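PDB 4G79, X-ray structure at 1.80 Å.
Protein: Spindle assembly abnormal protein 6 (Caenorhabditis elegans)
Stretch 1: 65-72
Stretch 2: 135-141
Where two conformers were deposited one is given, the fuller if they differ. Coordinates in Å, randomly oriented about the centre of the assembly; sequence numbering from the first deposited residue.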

ATOM      1  N   PHE A  65      12.230  -0.575 -26.352  1.00 44.30           N
ATOM      2  CA  PHE A  65      11.419  -0.229 -25.197  1.00 41.51           C
ATOM      3  C   PHE A  65       9.961  -0.226 -25.642  1.00 44.18           C
ATOM      4  O   PHE A  65       9.415   0.805 -26.010  1.00 43.52           O
ATOM      5  CB  PHE A  65      11.858   1.123 -24.611  1.00 42.24           C
ATOM      6  CG  PHE A  65      11.311   1.405 -23.238  1.00 42.45           C
ATOM      7  CD1 PHE A  65      10.007   1.874 -23.071  1.00 43.10           C
ATOM      8  CD2 PHE A  65      12.072   1.149 -22.104  1.00 45.57           C
ATOM      9  CE1 PHE A  65       9.497   2.123 -21.799  1.00 43.30           C
ATOM     10  CE2 PHE A  65      11.553   1.389 -20.830  1.00 47.27           C
ATOM     11  CZ  PHE A  65      10.278   1.892 -20.690  1.00 42.45           C
ATOM     12  N   LEU A  66       9.374  -1.408 -25.724  1.00 41.07           N
ATOM     13  CA  LEU A  66       8.006  -1.602 -26.183  1.00 41.59           C
ATOM     14  C   LEU A  66       7.436  -2.760 -25.378  1.00 41.39           C
ATOM     15  O   LEU A  66       7.892  -3.897 -25.536  1.00 41.79           O
ATOM     16  CB  LEU A  66       8.008  -1.869 -27.717  1.00 44.87           C
ATOM     17  CG  LEU A  66       6.665  -1.821 -28.433  1.00 53.38           C
ATOM     18  CD1 LEU A  66       5.816  -0.605 -28.014  1.00 52.75           C
ATOM     19  CD2 LEU A  66       6.854  -1.895 -29.940  1.00 60.54           C
ATOM     20  N   PHE A  67       6.537  -2.456 -24.429  1.00 35.40           N
ATOM     21  CA  PHE A  67       6.023  -3.489 -23.532  1.00 33.87           C
ATOM     22  C   PHE A  67       4.527  -3.432 -23.396  1.00 33.94           C
ATOM     23  O   PHE A  67       3.953  -2.341 -23.424  1.00 32.50           O
ATOM     24  CB  PHE A  67       6.657  -3.355 -22.136  1.00 33.97           C
ATOM     25  CG  PHE A  67       8.169  -3.343 -22.144  1.00 35.27           C
ATOM     26  CD1 PHE A  67       8.887  -4.526 -22.081  1.00 39.04           C
ATOM     27  CD2 PHE A  67       8.873  -2.144 -22.197  1.00 36.65           C
ATOM     28  CE1 PHE A  67      10.284  -4.515 -22.126  1.00 40.91           C
ATOM     29  CE2 PHE A  67      10.272  -2.135 -22.232  1.00 40.54           C
ATOM     30  CZ  PHE A  67      10.966  -3.321 -22.215  1.00 39.51           C
ATOM     31  N   SER A  68       3.890  -4.604 -23.209  1.00 31.11           N
ATOM     32  CA  SER A  68       2.447  -4.607 -23.013  1.00 31.07           C
ATOM     33  C   SER A  68       1.990  -5.785 -22.176  1.00 35.14           C
ATOM     34  O   SER A  68       2.706  -6.769 -21.995  1.00 34.03           O
ATOM     35  CB  SER A  68       1.709  -4.615 -24.352  1.00 35.27           C
ATOM     36  OG  SER A  68       1.800  -5.857 -25.029  1.00 40.95           O
ATOM     37  N   GLU A  69       0.773  -5.674 -21.680  1.00 33.31           N
ATOM     38  CA  GLU A  69       0.103  -6.752 -20.976  1.00 32.58           C
ATOM     39  C   GLU A  69      -1.383  -6.535 -21.105  1.00 36.37           C
ATOM     40  O   GLU A  69      -1.866  -5.392 -21.177  1.00 33.58           O
ATOM     41  CB  GLU A  69       0.527  -6.871 -19.492  1.00 33.62           C
ATOM     42  CG  GLU A  69      -0.151  -7.995 -18.696  1.00 39.19           C
ATOM     43  CD  GLU A  69       0.051  -9.406 -19.225  1.00 54.50           C
ATOM     44  OE1 GLU A  69       0.621 -10.237 -18.483  1.00 62.84           O
ATOM     45  OE2 GLU A  69      -0.358  -9.685 -20.376  1.00 50.34           O
ATOM     46  N   THR A  70      -2.098  -7.643 -21.156  1.00 36.44           N
ATOM     47  CA  THR A  70      -3.546  -7.611 -21.263  0.50 37.27           C
ATOM     48  C   THR A  70      -4.106  -8.122 -19.921  1.00 41.69           C
ATOM     49  O   THR A  70      -3.535  -9.033 -19.320  1.00 42.52           O
ATOM     50  CB  THR A  70      -3.968  -8.373 -22.551  0.50 50.59           C
ATOM     51  OG1 THR A  70      -5.268  -7.987 -22.985  0.50 50.83           O
ATOM     52  CG2 THR A  70      -3.824  -9.882 -22.452  0.50 53.84           C
ATOM     53  N   LEU A  71      -5.187  -7.512 -19.448  1.00 38.73           N
ATOM     54  CA  LEU A  71      -5.839  -7.879 -18.194  1.00 40.13           C
ATOM     55  C   LEU A  71      -7.264  -8.249 -18.447  1.00 40.92           C
ATOM     56  O   LEU A  71      -8.028  -7.375 -18.840  1.00 40.61           O
ATOM     57  CB  LEU A  71      -5.835  -6.672 -17.253  1.00 39.88           C
ATOM     58  CG  LEU A  71      -4.857  -6.580 -16.094  1.00 47.12           C
ATOM     59  CD1 LEU A  71      -5.249  -5.390 -15.206  1.00 47.25           C
ATOM     60  CD2 LEU A  71      -4.920  -7.796 -15.198  1.00 51.01           C
ATOM     61  N   ASN A  72      -7.655  -9.468 -18.137  1.00 37.90           N
ATOM     62  CA  ASN A  72      -9.072  -9.864 -18.229  1.00 36.94           C
ATOM     63  C   ASN A  72      -9.685  -9.771 -16.811  1.00 39.58           C
ATOM     64  O   ASN A  72      -8.984  -9.388 -15.871  1.00 38.66           O
ATOM     65  CB  ASN A  72      -9.234 -11.254 -18.885  1.00 36.60           C
ATOM     66  CG  ASN A  72      -8.598 -12.409 -18.146  1.00 55.08           C
ATOM     67  OD1 ASN A  72      -8.211 -12.320 -16.977  1.00 45.69           O
ATOM     68  ND2 ASN A  72      -8.537 -13.552 -18.791  1.00 54.19           N
TER
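Stretch 2 (135-141) SIKLHAV

Stretch 2 is an extended strand from Ser 135 to Ala 140 that runs against the strand of stretch 1 in the antiparallel sense, but far from ideally so: the N-to-C directions differ by 124°, and the axes approach to 4.1 Å. Pairing is therefore tight at one end and splayed at the other.

The tight end is held by the backbone. Ser 68 and His 139 form a hydrogen-bonded pair in which each residue satisfies the other twice over, Ser 68 N giving to His 139 O at 2.8 Å and His 139 N giving to Ser 68 O at 2.8 Å. One step out, Phe 67 faces Ala 140 as the non-hydrogen-bonded pair, CA to CA 4.5 Å, and beyond it Val 141 N donates to Leu 66 O at 3.0 Å. The carbonyls also take CA-H contacts: Phe 67 CA lies 3.2 Å from His 139 O, and Ala 140 CA 3.5 Å from Leu 66 O.

Past Ser 68 no direct backbone hydrogen bond continues the ladder, and a water spans the gap. Water 2 donates to Lys 137 O and to Glu 69 OE1, 2.6 Å from each. The same OE1 accepts a weak bond from His 139 NE2 at 3.3 Å, while Glu 69 OE2 takes Thr 70 N at 2.8 Å, so both carboxylate oxygens are engaged. Water 1 links Ser 68 OG, at 3.2 Å, to His 139 O, to which it donates weakly at 3.4 Å.

Apolar packing fills in around this polar frame. Phe 67 CB meets Leu 138 CB at 3.6 Å, and its ring turns an edge to Ala 140 N. Leu 66 CG rests 3.8 Å from Val 141 CB; at the splayed end, Ile 136 CD1 still reaches Leu 71 CG at 3.8 Å.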

ATOM      1  N   SER A 135       1.036  -2.551  -9.375  1.00 31.97           N
ATOM      2  CA  SER A 135       2.144  -2.804 -10.272  1.00 33.21           C
ATOM      3  C   SER A 135       1.701  -3.924 -11.201  1.00 36.84           C
ATOM      4  O   SER A 135       0.909  -4.779 -10.807  1.00 35.86           O
ATOM      5  CB  SER A 135       3.436  -3.141  -9.523  1.00 39.09           C
ATOM      6  OG  SER A 135       3.376  -4.388  -8.859  1.00 50.80           O
ATOM      7  N   ILE A 136       2.187  -3.907 -12.426  1.00 32.25           N
ATOM      8  CA  ILE A 136       1.862  -4.934 -13.406  1.00 33.03           C
ATOM      9  C   ILE A 136       3.108  -5.226 -14.214  1.00 36.43           C
ATOM     10  O   ILE A 136       3.851  -4.309 -14.538  1.00 33.67           O
ATOM     11  CB  ILE A 136       0.647  -4.475 -14.285  1.00 36.31           C
ATOM     12  CG1 ILE A 136       0.126  -5.615 -15.196  1.00 39.77           C
ATOM     13  CG2 ILE A 136       0.903  -3.155 -15.046  1.00 32.04           C
ATOM     14  CD1 ILE A 136      -1.265  -5.401 -15.824  1.00 47.23           C
ATOM     15  N   LYS A 137       3.351  -6.503 -14.504  1.00 34.93           N
ATOM     16  CA  LYS A 137       4.468  -6.922 -15.335  1.00 35.03           C
ATOM     17  C   LYS A 137       4.071  -6.770 -16.813  1.00 38.24           C
ATOM     18  O   LYS A 137       3.080  -7.356 -17.255  1.00 36.16           O
ATOM     19  CB  LYS A 137       4.847  -8.375 -15.003  1.00 37.80           C
ATOM     20  CG  LYS A 137       6.105  -8.878 -15.705  1.00 49.03           C
ATOM     21  CD  LYS A 137       6.472 -10.266 -15.232  1.00 62.87           C
ATOM     22  CE  LYS A 137       7.710 -10.799 -15.913  1.00 77.34           C
ATOM     23  NZ  LYS A 137       8.183 -12.063 -15.284  1.00 92.12           N
ATOM     24  N   LEU A 138       4.839  -5.956 -17.565  1.00 34.90           N
ATOM     25  CA  LEU A 138       4.589  -5.749 -19.000  1.00 33.82           C
ATOM     26  C   LEU A 138       5.637  -6.518 -19.759  1.00 39.21           C
ATOM     27  O   LEU A 138       6.810  -6.454 -19.420  1.00 39.86           O
ATOM     28  CB  LEU A 138       4.571  -4.255 -19.383  1.00 32.09           C
ATOM     29  CG  LEU A 138       3.663  -3.339 -18.522  1.00 33.74           C
ATOM     30  CD1 LEU A 138       3.701  -1.908 -19.046  1.00 33.59           C
ATOM     31  CD2 LEU A 138       2.194  -3.793 -18.564  1.00 33.36           C
ATOM     32  N   HIS A 139       5.222  -7.256 -20.765  1.00 38.72           N
ATOM     33  CA  HIS A 139       6.133  -8.102 -21.539  1.00 41.81           C
ATOM     34  C   HIS A 139       6.584  -7.422 -22.827  1.00 42.73           C
ATOM     35  O   HIS A 139       5.809  -6.671 -23.426  1.00 38.57           O
ATOM     36  CB  HIS A 139       5.430  -9.436 -21.867  1.00 45.89           C
ATOM     37  CG  HIS A 139       4.958 -10.146 -20.641  1.00 50.87           C
ATOM     38  ND1 HIS A 139       5.812 -10.940 -19.895  1.00 55.24           N
ATOM     39  CD2 HIS A 139       3.747 -10.109 -20.028  1.00 53.14           C
ATOM     40  CE1 HIS A 139       5.090 -11.383 -18.875  1.00 55.19           C
ATOM     41  NE2 HIS A 139       3.837 -10.922 -18.921  1.00 53.94           N
ATOM     42  N   ALA A 140       7.822  -7.723 -23.274  1.00 41.54           N
ATOM     43  CA  ALA A 140       8.370  -7.159 -24.512  1.00 43.13           C
ATOM     44  C   ALA A 140       7.511  -7.569 -25.711  1.00 48.44           C
ATOM     45  O   ALA A 140       7.079  -8.723 -25.800  1.00 49.43           O
ATOM     46  CB  ALA A 140       9.810  -7.607 -24.707  1.00 46.07           C
ATOM     47  N   VAL A 141       7.206  -6.595 -26.580  1.00 44.11           N
ATOM     48  CA  VAL A 141       6.347  -6.761 -27.758  1.00 51.16           C
ATOM     49  C   VAL A 141       7.169  -7.305 -28.929  1.00 85.96           C
ATOM     50  O   VAL A 141       8.356  -7.020 -29.025  1.00 68.60           O
ATOM     51  CB  VAL A 141       5.627  -5.430 -28.108  1.00 53.04           C
ATOM     52  CG1 VAL A 141       4.890  -5.508 -29.452  1.00 54.56           C
ATOM     53  CG2 VAL A 141       4.665  -5.018 -26.989  1.00 50.18           C
TER
HETATM   54  O   HOH W   1       3.463  -8.571 -24.918  1.00 62.43           O
HETATM   55  O   HOH W   2       1.739  -9.429 -16.322  1.00 51.56           O